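Local coordinates for ER-derived vesicles protein ERV41 (Saccharomyces cerevisiae, PDB 3ZLC) that is a constituent of COPII-coated vesicles, needed for efficient delivery of a subset of secretory proteins to the Golgi, and facilitates retrograde transport to the endoplasmic reticulum, at residues Ile26-Lys31 with Leu132-Lys137; Leu35-Arg40 with Cys117-Ser122; Asp18-Asn23 with Glu206-Gln211; Phe60-Asp65 with Asn176-Asn181. All coordinates share one frame; numbering follows the deposited sequence. Where two conformers were deposited one is given.

Contact 1. Residues Ile26-Lys31 with Leu132-Lys137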
# COMPACT_ATOMS: atom_id res chain seq x y z
N ILE A 26 -6.37 -0.49 1.15
CA ILE A 26 -6.07 -1.24 -0.07
C ILE A 26 -7.14 -2.32 -0.30
O ILE A 26 -7.69 -2.85 0.67
CB ILE A 26 -4.66 -1.90 0.07
CG1 ILE A 26 -3.60 -0.80 0.25
CG2 ILE A 26 -4.30 -2.77 -1.14
CD1 ILE A 26 -2.20 -1.32 0.38
N TYR A 27 -7.44 -2.63 -1.57
CA TYR A 27 -8.30 -3.77 -1.88
C TYR A 27 -7.34 -4.80 -2.47
O TYR A 27 -6.53 -4.45 -3.32
CB TYR A 27 -9.35 -3.43 -2.95
CG TYR A 27 -10.33 -2.32 -2.60
CD1 TYR A 27 -10.65 -2.02 -1.27
CD2 TYR A 27 -10.93 -1.58 -3.60
CE1 TYR A 27 -11.56 -1.00 -0.96
CE2 TYR A 27 -11.84 -0.56 -3.30
CZ TYR A 27 -12.15 -0.28 -1.99
OH TYR A 27 -13.05 0.73 -1.70
N VAL A 28 -7.42 -6.04 -2.02
CA VAL A 28 -6.61 -7.13 -2.59
C VAL A 28 -7.58 -8.16 -3.18
O VAL A 28 -8.59 -8.47 -2.56
CB VAL A 28 -5.74 -7.83 -1.51
CG1 VAL A 28 -4.91 -8.95 -2.13
CG2 VAL A 28 -4.81 -6.82 -0.82
N ASN A 29 -7.26 -8.68 -4.36
CA ASN A 29 -8.13 -9.64 -5.08
C ASN A 29 -8.01 -11.06 -4.51
O ASN A 29 -8.07 -12.05 -5.25
CB ASN A 29 -7.74 -9.61 -6.57
CG ASN A 29 -8.78 -10.23 -7.51
OD1 ASN A 29 -8.53 -10.30 -8.71
ND2 ASN A 29 -9.94 -10.67 -6.98
N THR A 30 -7.90 -11.15 -3.19
CA THR A 30 -7.86 -12.43 -2.47
C THR A 30 -8.68 -12.30 -1.18
O THR A 30 -8.70 -11.22 -0.56
CB THR A 30 -6.40 -12.81 -2.10
OG1 THR A 30 -5.60 -12.88 -3.30
CG2 THR A 30 -6.35 -14.16 -1.37
N LYS A 31 -9.36 -13.38 -0.79
CA LYS A 31 -10.13 -13.40 0.47
C LYS A 31 -9.20 -13.15 1.65
O LYS A 31 -8.05 -13.58 1.63
CB LYS A 31 -10.81 -14.75 0.67
CG LYS A 31 -11.56 -15.25 -0.54
CD LYS A 31 -12.79 -14.45 -0.80
CE LYS A 31 -14.03 -15.24 -0.40
NZ LYS A 31 -15.25 -14.42 -0.58
N LEU A 132 6.75 -3.26 4.57
CA LEU A 132 5.43 -3.82 4.89
C LEU A 132 5.08 -4.84 3.81
O LEU A 132 5.15 -4.51 2.62
CB LEU A 132 4.40 -2.70 4.87
CG LEU A 132 2.94 -3.11 5.03
CD1 LEU A 132 2.70 -3.58 6.43
CD2 LEU A 132 2.06 -1.93 4.71
N GLN A 133 4.71 -6.05 4.22
CA GLN A 133 4.50 -7.17 3.29
C GLN A 133 3.08 -7.72 3.39
O GLN A 133 2.62 -8.08 4.49
CB GLN A 133 5.50 -8.31 3.60
CG GLN A 133 6.98 -7.86 3.69
CD GLN A 133 7.92 -9.02 3.98
OE1 GLN A 133 7.54 -9.98 4.64
NE2 GLN A 133 9.15 -8.93 3.48
N ILE A 134 2.40 -7.81 2.25
CA ILE A 134 1.13 -8.53 2.16
C ILE A 134 1.32 -9.79 1.31
O ILE A 134 1.52 -9.68 0.09
CB ILE A 134 0.06 -7.65 1.48
CG1 ILE A 134 -0.09 -6.31 2.23
CG2 ILE A 134 -1.27 -8.38 1.38
CD1 ILE A 134 -1.03 -5.34 1.53
N THR A 135 1.27 -10.97 1.93
CA THR A 135 1.48 -12.23 1.23
C THR A 135 0.46 -13.29 1.64
O THR A 135 -0.43 -13.04 2.48
CB THR A 135 2.90 -12.82 1.47
OG1 THR A 135 3.03 -13.21 2.84
CG2 THR A 135 3.99 -11.81 1.14
N ALA A 136 0.57 -14.48 1.05
CA ALA A 136 -0.30 -15.60 1.43
C ALA A 136 0.18 -16.19 2.75
O ALA A 136 1.39 -16.18 3.02
CB ALA A 136 -0.30 -16.66 0.37
N LYS A 137 -0.74 -16.69 3.57
CA LYS A 137 -0.36 -17.44 4.77
C LYS A 137 0.35 -18.70 4.32
O LYS A 137 -0.09 -19.36 3.38
CB LYS A 137 -1.58 -17.82 5.61
CG LYS A 137 -2.13 -16.71 6.49
CD LYS A 137 -3.41 -17.18 7.16
CE LYS A 137 -4.09 -16.04 7.92
NZ LYS A 137 -5.40 -16.51 8.48

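Contact 2. Residues Leu35-Arg40 with Cys117-Ser122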
# COMPACT_ATOMS: atom_id res chain seq x y z
N LEU A 35 -4.64 -14.26 3.73
CA LEU A 35 -3.61 -13.23 3.75
C LEU A 35 -2.90 -13.10 5.09
O LEU A 35 -3.51 -13.32 6.14
CB LEU A 35 -4.21 -11.87 3.37
CG LEU A 35 -4.78 -11.78 1.95
CD1 LEU A 35 -5.35 -10.39 1.67
CD2 LEU A 35 -3.74 -12.17 0.92
N GLN A 36 -1.62 -12.75 5.04
CA GLN A 36 -0.90 -12.31 6.23
C GLN A 36 -0.17 -11.01 5.93
O GLN A 36 0.29 -10.78 4.80
CB GLN A 36 0.06 -13.39 6.74
CG GLN A 36 1.30 -13.61 5.86
CD GLN A 36 2.34 -14.49 6.54
OE1 GLN A 36 2.68 -14.29 7.71
NE2 GLN A 36 2.84 -15.48 5.80
N ILE A 37 -0.08 -10.14 6.92
CA ILE A 37 0.57 -8.84 6.73
C ILE A 37 1.68 -8.72 7.77
O ILE A 37 1.41 -8.87 8.97
CB ILE A 37 -0.46 -7.71 6.85
CG1 ILE A 37 -1.54 -7.89 5.77
CG2 ILE A 37 0.20 -6.32 6.73
CD1 ILE A 37 -2.63 -6.90 5.88
N ASN A 38 2.91 -8.53 7.30
CA ASN A 38 4.08 -8.44 8.18
C ASN A 38 4.80 -7.10 8.04
O ASN A 38 4.79 -6.49 6.97
CB ASN A 38 5.07 -9.56 7.87
CG ASN A 38 4.60 -10.93 8.35
OD1 ASN A 38 4.85 -11.33 9.49
ND2 ASN A 38 3.92 -11.67 7.47
N VAL A 39 5.44 -6.66 9.12
CA VAL A 39 6.33 -5.50 9.07
C VAL A 39 7.70 -6.00 9.51
O VAL A 39 7.81 -6.83 10.44
CB VAL A 39 5.87 -4.33 9.99
CG1 VAL A 39 6.97 -3.28 10.10
CG2 VAL A 39 4.64 -3.68 9.45
N ARG A 40 8.75 -5.56 8.84
CA ARG A 40 10.07 -5.79 9.41
C ARG A 40 10.94 -4.59 9.13
O ARG A 40 10.67 -3.82 8.21
CB ARG A 40 10.69 -7.09 8.90
CG ARG A 40 10.82 -7.19 7.40
CD ARG A 40 12.02 -8.06 7.07
NE ARG A 40 12.27 -8.15 5.64
CZ ARG A 40 13.19 -8.92 5.08
NH1 ARG A 40 13.97 -9.69 5.85
NH2 ARG A 40 13.35 -8.93 3.76
N CYS A 117 -10.32 -8.63 -0.39
CA CYS A 117 -10.16 -8.21 0.99
C CYS A 117 -9.87 -6.71 1.03
O CYS A 117 -9.00 -6.21 0.30
CB CYS A 117 -9.00 -8.94 1.66
SG CYS A 117 -8.89 -8.63 3.45
N HIS A 118 -10.62 -6.01 1.87
CA HIS A 118 -10.39 -4.59 2.13
C HIS A 118 -9.50 -4.49 3.36
O HIS A 118 -9.93 -4.82 4.48
CB HIS A 118 -11.74 -3.91 2.40
CG HIS A 118 -11.64 -2.43 2.63
ND1 HIS A 118 -12.67 -1.69 3.17
CD2 HIS A 118 -10.64 -1.55 2.35
CE1 HIS A 118 -12.31 -0.42 3.24
NE2 HIS A 118 -11.09 -0.30 2.76
N VAL A 119 -8.26 -4.05 3.16
CA VAL A 119 -7.28 -3.97 4.23
C VAL A 119 -7.06 -2.50 4.59
O VAL A 119 -6.67 -1.71 3.74
CB VAL A 119 -5.94 -4.59 3.80
CG1 VAL A 119 -4.92 -4.45 4.92
CG2 VAL A 119 -6.14 -6.07 3.41
N PHE A 120 -7.32 -2.12 5.84
CA PHE A 120 -7.20 -0.71 6.17
C PHE A 120 -6.89 -0.43 7.64
O PHE A 120 -7.31 -1.17 8.54
CB PHE A 120 -8.47 0.05 5.73
CG PHE A 120 -9.73 -0.42 6.40
CD1 PHE A 120 -10.37 -1.58 5.98
CD2 PHE A 120 -10.28 0.31 7.45
CE1 PHE A 120 -11.54 -2.02 6.61
CE2 PHE A 120 -11.44 -0.12 8.07
CZ PHE A 120 -12.08 -1.28 7.64
N GLY A 121 -6.13 0.64 7.86
CA GLY A 121 -5.79 1.05 9.21
C GLY A 121 -4.50 1.84 9.22
O GLY A 121 -3.99 2.23 8.18
N SER A 122 -3.97 2.07 10.42
CA SER A 122 -2.73 2.82 10.57
C SER A 122 -1.77 2.04 11.46
O SER A 122 -2.14 1.59 12.54
CB SER A 122 -3.02 4.20 11.16
OG SER A 122 -3.63 5.02 10.19

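Contact 3. Residues Asp18-Asn23 with Glu206-Gln211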
# COMPACT_ATOMS: atom_id res chain seq x y z
N ASP A 18 11.24 9.14 16.25
CA ASP A 18 11.59 7.72 16.36
C ASP A 18 10.62 6.82 15.61
O ASP A 18 11.00 5.75 15.10
CB ASP A 18 11.64 7.29 17.83
CG ASP A 18 12.71 8.02 18.62
OD1 ASP A 18 13.74 8.40 18.01
OD2 ASP A 18 12.53 8.21 19.84
N THR A 19 9.35 7.24 15.56
CA THR A 19 8.31 6.42 14.94
C THR A 19 7.50 7.23 13.93
O THR A 19 7.55 8.47 13.92
CB THR A 19 7.33 5.84 15.98
OG1 THR A 19 6.66 6.92 16.63
CG2 THR A 19 8.08 5.02 17.03
N VAL A 20 6.77 6.51 13.07
CA VAL A 20 5.86 7.13 12.11
C VAL A 20 4.68 6.18 11.88
O VAL A 20 4.85 4.96 11.97
CB VAL A 20 6.58 7.44 10.78
CG1 VAL A 20 7.01 6.13 10.08
CG2 VAL A 20 5.69 8.29 9.86
N GLN A 21 3.49 6.72 11.64
CA GLN A 21 2.34 5.89 11.26
C GLN A 21 2.33 5.63 9.76
O GLN A 21 2.48 6.56 8.97
CB GLN A 21 1.02 6.58 11.63
CG GLN A 21 0.87 6.87 13.11
CD GLN A 21 0.52 5.62 13.89
OE1 GLN A 21 1.06 5.37 14.97
NE2 GLN A 21 -0.40 4.84 13.35
N ILE A 22 2.15 4.37 9.37
CA ILE A 22 1.88 4.07 7.97
C ILE A 22 0.38 3.88 7.82
O ILE A 22 -0.22 3.02 8.49
CB ILE A 22 2.62 2.80 7.48
CG1 ILE A 22 4.13 3.01 7.59
CG2 ILE A 22 2.25 2.49 6.04
CD1 ILE A 22 4.98 1.82 7.07
N ASN A 23 -0.24 4.68 6.96
CA ASN A 23 -1.69 4.64 6.79
C ASN A 23 -1.99 3.95 5.48
O ASN A 23 -1.44 4.30 4.44
CB ASN A 23 -2.28 6.05 6.76
CG ASN A 23 -1.70 6.95 7.83
OD1 ASN A 23 -1.87 6.70 9.03
ND2 ASN A 23 -1.02 8.01 7.40
N GLU A 206 4.19 20.49 15.06
CA GLU A 206 3.61 19.39 15.82
C GLU A 206 2.93 18.35 14.94
O GLU A 206 2.74 17.20 15.36
CB GLU A 206 2.63 19.91 16.87
CG GLU A 206 1.35 20.50 16.30
CD GLU A 206 1.52 21.94 15.82
OE1 GLU A 206 2.63 22.50 15.98
OE2 GLU A 206 0.54 22.51 15.29
N VAL A 207 2.56 18.73 13.73
CA VAL A 207 1.92 17.77 12.83
C VAL A 207 2.98 16.99 12.08
O VAL A 207 3.92 17.56 11.52
CB VAL A 207 0.91 18.46 11.86
CG1 VAL A 207 1.60 19.47 10.99
CG2 VAL A 207 0.17 17.44 11.02
N ASP A 208 2.85 15.66 12.06
CA ASP A 208 3.82 14.78 11.43
C ASP A 208 3.57 14.66 9.92
O ASP A 208 3.06 13.64 9.45
CB ASP A 208 3.79 13.40 12.10
CG ASP A 208 4.94 12.50 11.66
OD1 ASP A 208 5.84 12.98 10.93
OD2 ASP A 208 4.94 11.31 12.02
N THR A 209 3.94 15.69 9.16
CA THR A 209 3.72 15.72 7.72
C THR A 209 4.89 15.15 6.94
O THR A 209 6.05 15.49 7.20
CB THR A 209 3.43 17.15 7.22
OG1 THR A 209 4.42 18.05 7.76
CG2 THR A 209 2.06 17.59 7.68
N ASN A 210 4.59 14.29 5.97
CA ASN A 210 5.61 13.66 5.14
C ASN A 210 5.08 13.53 3.73
O ASN A 210 3.86 13.37 3.52
CB ASN A 210 5.94 12.24 5.64
CG ASN A 210 6.41 12.23 7.07
OD1 ASN A 210 7.62 12.26 7.33
ND2 ASN A 210 5.48 12.17 8.01
N GLN A 211 5.99 13.57 2.77
CA GLN A 211 5.64 13.23 1.40
C GLN A 211 6.64 12.19 0.89
O GLN A 211 7.74 12.04 1.46
CB GLN A 211 5.66 14.50 0.53
CG GLN A 211 7.02 15.23 0.50
CD GLN A 211 6.87 16.63 -0.08
OE1 GLN A 211 6.14 17.46 0.48
NE2 GLN A 211 7.53 16.89 -1.20
O HOH W 1 7.48 10.45 11.96
O HOH W 2 3.12 9.50 12.42

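Contact 4. Residues Phe60-Asp65 with Asn176-Asn181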
# COMPACT_ATOMS: atom_id res chain seq x y z
N PHE A 60 -14.10 -7.90 -4.91
CA PHE A 60 -13.02 -7.08 -5.47
C PHE A 60 -13.54 -6.20 -6.61
O PHE A 60 -14.31 -6.63 -7.45
CB PHE A 60 -11.84 -7.95 -5.96
CG PHE A 60 -10.65 -7.14 -6.43
CD1 PHE A 60 -9.81 -6.51 -5.51
CD2 PHE A 60 -10.36 -7.02 -7.79
CE1 PHE A 60 -8.71 -5.76 -5.93
CE2 PHE A 60 -9.24 -6.26 -8.23
CZ PHE A 60 -8.42 -5.65 -7.30
N PHE A 61 -13.12 -4.93 -6.61
CA PHE A 61 -13.48 -4.03 -7.69
C PHE A 61 -12.45 -2.92 -7.80
O PHE A 61 -11.71 -2.64 -6.85
CB PHE A 61 -14.89 -3.44 -7.50
CG PHE A 61 -14.97 -2.33 -6.47
CD1 PHE A 61 -15.02 -2.63 -5.11
CD2 PHE A 61 -15.02 -1.00 -6.86
CE1 PHE A 61 -15.11 -1.61 -4.16
CE2 PHE A 61 -15.12 0.04 -5.92
CZ PHE A 61 -15.17 -0.27 -4.57
N ILE A 62 -12.39 -2.30 -8.96
CA ILE A 62 -11.50 -1.16 -9.13
C ILE A 62 -12.37 0.08 -9.21
O ILE A 62 -13.21 0.19 -10.11
CB ILE A 62 -10.64 -1.30 -10.38
CG1 ILE A 62 -9.79 -2.59 -10.28
CG2 ILE A 62 -9.74 -0.07 -10.53
CD1 ILE A 62 -9.17 -3.03 -11.59
N PRO A 63 -12.20 1.01 -8.25
CA PRO A 63 -13.08 2.18 -8.21
C PRO A 63 -12.83 3.13 -9.38
O PRO A 63 -11.80 3.03 -10.05
CB PRO A 63 -12.69 2.87 -6.90
CG PRO A 63 -11.94 1.84 -6.09
CD PRO A 63 -11.24 1.00 -7.13
N TYR A 64 -13.77 4.04 -9.64
CA TYR A 64 -13.53 5.11 -10.61
C TYR A 64 -12.49 6.09 -10.07
O TYR A 64 -12.08 5.98 -8.92
CB TYR A 64 -14.84 5.80 -10.94
CG TYR A 64 -15.75 4.93 -11.77
CD1 TYR A 64 -15.35 4.48 -13.02
CD2 TYR A 64 -17.00 4.54 -11.29
CE1 TYR A 64 -16.17 3.68 -13.78
CE2 TYR A 64 -17.83 3.73 -12.06
CZ TYR A 64 -17.41 3.30 -13.30
OH TYR A 64 -18.20 2.50 -14.08
N ASP A 65 -12.07 7.05 -10.90
CA ASP A 65 -11.03 8.02 -10.54
C ASP A 65 -9.79 7.38 -9.93
O ASP A 65 -9.21 7.91 -8.97
CB ASP A 65 -11.60 9.08 -9.60
CG ASP A 65 -12.90 9.62 -10.10
OD1 ASP A 65 -13.05 9.71 -11.33
OD2 ASP A 65 -13.79 9.91 -9.27
N ASN A 176 -5.09 6.18 -4.86
CA ASN A 176 -5.97 6.05 -6.02
C ASN A 176 -5.26 5.46 -7.25
O ASN A 176 -5.37 5.97 -8.36
CB ASN A 176 -6.63 7.39 -6.36
CG ASN A 176 -7.29 8.04 -5.14
OD1 ASN A 176 -6.88 9.11 -4.69
ND2 ASN A 176 -8.31 7.38 -4.60
N THR A 177 -4.54 4.36 -7.04
CA THR A 177 -3.90 3.65 -8.14
C THR A 177 -4.28 2.19 -8.03
O THR A 177 -4.72 1.75 -6.97
CB THR A 177 -2.37 3.74 -8.07
OG1 THR A 177 -1.92 3.12 -6.86
CG2 THR A 177 -1.91 5.20 -8.09
N ALA A 178 -4.11 1.43 -9.11
CA ALA A 178 -4.42 0.01 -9.10
C ALA A 178 -3.48 -0.73 -10.04
O ALA A 178 -3.03 -0.16 -11.05
CB ALA A 178 -5.89 -0.22 -9.51
N GLN A 179 -3.19 -1.98 -9.72
CA GLN A 179 -2.49 -2.87 -10.64
C GLN A 179 -3.28 -4.17 -10.75
O GLN A 179 -3.72 -4.72 -9.74
CB GLN A 179 -1.05 -3.12 -10.17
CG GLN A 179 -0.16 -1.88 -10.31
CD GLN A 179 1.33 -2.18 -10.37
OE1 GLN A 179 1.82 -2.73 -11.36
NE2 GLN A 179 2.07 -1.80 -9.32
N PHE A 180 -3.47 -4.64 -11.97
CA PHE A 180 -4.11 -5.92 -12.18
C PHE A 180 -3.65 -6.54 -13.49
O PHE A 180 -3.29 -5.85 -14.44
CB PHE A 180 -5.63 -5.79 -12.16
CG PHE A 180 -6.19 -5.21 -13.41
CD1 PHE A 180 -6.55 -6.04 -14.47
CD2 PHE A 180 -6.37 -3.85 -13.53
CE1 PHE A 180 -7.07 -5.51 -15.63
CE2 PHE A 180 -6.90 -3.31 -14.69
CZ PHE A 180 -7.24 -4.14 -15.74
N ASN A 181 -3.70 -7.86 -13.53
CA ASN A 181 -3.31 -8.61 -14.72
C ASN A 181 -4.02 -9.93 -14.59
O ASN A 181 -3.63 -10.77 -13.77
CB ASN A 181 -1.79 -8.81 -14.76
CG ASN A 181 -1.31 -9.51 -16.03
OD1 ASN A 181 -2.04 -10.30 -16.65
ND2 ASN A 181 -0.07 -9.24 -16.42

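Contact 1. Residues Ile26-Lys31 with Leu132-Lys137
Val28 and Ile134 face each other from two strands that run in roughly the same direction, with their CA atoms 9.2 Å apart, a separation spanned by side chains and without any backbone hydrogen bond between the segments. Ile134 is the residue common to both touches, for its two branches go to different partners. Its CD1 end approaches the end of Ile26, with 4.3 Å between Ile134 CD1 and Ile26 CD1, while its CG2 branch lies 4.5 Å from Val28 CG2. Both isoleucines are fully stretched along their CG1 arms (chi2 180° in Ile26 and 175° in Ile134), which carries each CD1 far enough from its own strand to meet the other in the middle. The contacts are purely apolar, loose van der Waals approaches between buried methyl groups. Tyr27, between Ile26 and Val28, turns to the other face of its strand, where it meets His118 and Phe61. The pair thus joins the facing sheets of a beta sandwich: strand 19-28 lies between strands 117-126 and 156-163 in one, and strand 130-136 between strands 35-41 and 233-240 in the other, with Phe236 packing beside Ile26 and Leu132.

Contact 2. Residues Leu35-Arg40 with Cys117-Ser122
Leu35 lays its CD1 methyl over the CB of Cys117, with 3.9 Å between Leu35 CD1 and Cys117 CB. The leucine side chain is drawn out straight (chi2 180°), and this extension carries CD1 out toward the opposite strand. Two residues further along, Ile37 and Val119 reach toward each other tip to tip. Here Ile37 CD1 stands 3.5 Å from Val119 CG1, closer than methyl carbons usually pack, so this is the tight point of the contact. Val119 meets it with the branch that lies opposite its own backbone N (chi1 178°), its other methyl, CG2, standing farther from that tip. The alternation of inward residues, Leu35 and Ile37 against Cys117 and Val119, is that of a beta sandwich, in which two sheets pack face to face through every second side chain; the CA atoms of Ile37 and Val119 are 9.6 Å apart. Cys117 also forms a disulfide with Cys32, which lies in the connection from strand 19-28 to strand 35-41, so a covalent link stands beside the apolar layer. On the outward face of strand 117-126 the rings of His118 and Phe120 lie together, Phe120 CD1 sitting 3.4 Å above the plane of the His118 ring, over its centre, while His118 NE2 is hydrogen-bonded to Asp25. Leu53 and Leu55 of strand 53-57 pack against Ile37 and Cys117 respectively.

Contact 3. Residues Asp18-Asn23 with Glu206-Gln211
Asp208 OD2 accepts hydrogen bonds from two waters, each of which carries the carboxylate's hold across to the backbone around Val20. One water donates to Asp208 OD2 at 2.7 Å and also to the carbonyl oxygen of Thr19. The other, whose oxygen is 2.6 Å from Asp208 OD2, accepts from the backbone N of Gln21. Between these two bridges the same oxygen rests 3.8 Å from Val20 CG2, where the valine and aspartate side chains cross at about a right angle. The remaining carboxylate oxygen is held within its own segment: Asn210 ND2 donates to Asp208 OD1 over 3.1 Å, coming from well above the carboxylate plane (65° out of it). Asn210 OD1, in turn, is bound by Arg127. Asp208 is the centre of an inverse gamma turn, and with CG opposite the backbone N (chi1 -170°) its carboxylate is carried across to Val20. With an alanine here, both waters would probably lose their shared acceptor, and the Asn210 amide a partner that limits its rotation. This water-bridged contact joins the beginning of strand 19-28, hydrogen-bonded to strand 117-126 through Val20 and Val125, to the turn leading into strand 209-219, which pairs with strand 188-200 in the other sheet.

Contact 4. Residues Phe60-Asp65 with Asn176-Asn181
Ile62 carries the close-packed half of this contact, sending its two branches to two residues of the opposing segment. Its CD1 methyl comes 3.5 Å from Phe180 CD2 and lies 3.9 Å from Phe180 CE2, meeting the ring obliquely, and the two side chains cross at about a right angle. The shorter branch packs less closely, with Ile62 CG2 4.0 Å from Ala178 CB. Phe180 has its ring in the sterically costly rotamer between backbone N and carbonyl carbon (chi1 76°), which brings the CD2-CE2 bond to Ile62 CD1; Val68, Pro88 and Asn155 also touch this phenylalanine. The small Ala178 lets the backbones come near, the CA atoms of Ile62 and Ala178 being 7.2 Å apart.

The other end is different in kind. There Asp65 and Asn176 are both exposed to solvent, and what touches is a carbonyl and a methylene, Asp65 O lying 3.7 Å from Asn176 CB. The end of the Asp65 side chain leads away from the segment 176-181. Both residues have left-handed backbone angles, and Asn176 forms a G1 beta bulge with Thr177, the two facing Ile158 of strand 156-163.

Thr177 and Gln179 point away from the loop, as expected of alternate residues in a strand. Phe60 and Pro63 rest on Tyr27, so the segment 60-65 belongs to a connection that crosses the outer face of the six-stranded sheet, from its outermost strand 53-57 to strand 67-68 at the opposite edge.

How the contacts relate
The four contacts sample one beta sandwich in the lumenal domain. Contacts 1 and 2 lie side by side in its buried core, centres about 7 Å apart, and bridge the same two sheets: strands 19-28 and 117-126 are neighbours in one, 35-41 and 130-136 in the other. Contact 3 shares strand 19-28 with contact 1, but its centre is about 24 Å from that of contact 1, across the centre of the chain. Contact 4 lies on the outer face, its centre about 14 Å from that of contact 1. Along the chain contact 3 encloses contact 1, which encloses contact 2, while contact 4 alternates with 1 and 2, so both sheets are built from early and late parts of the sequence.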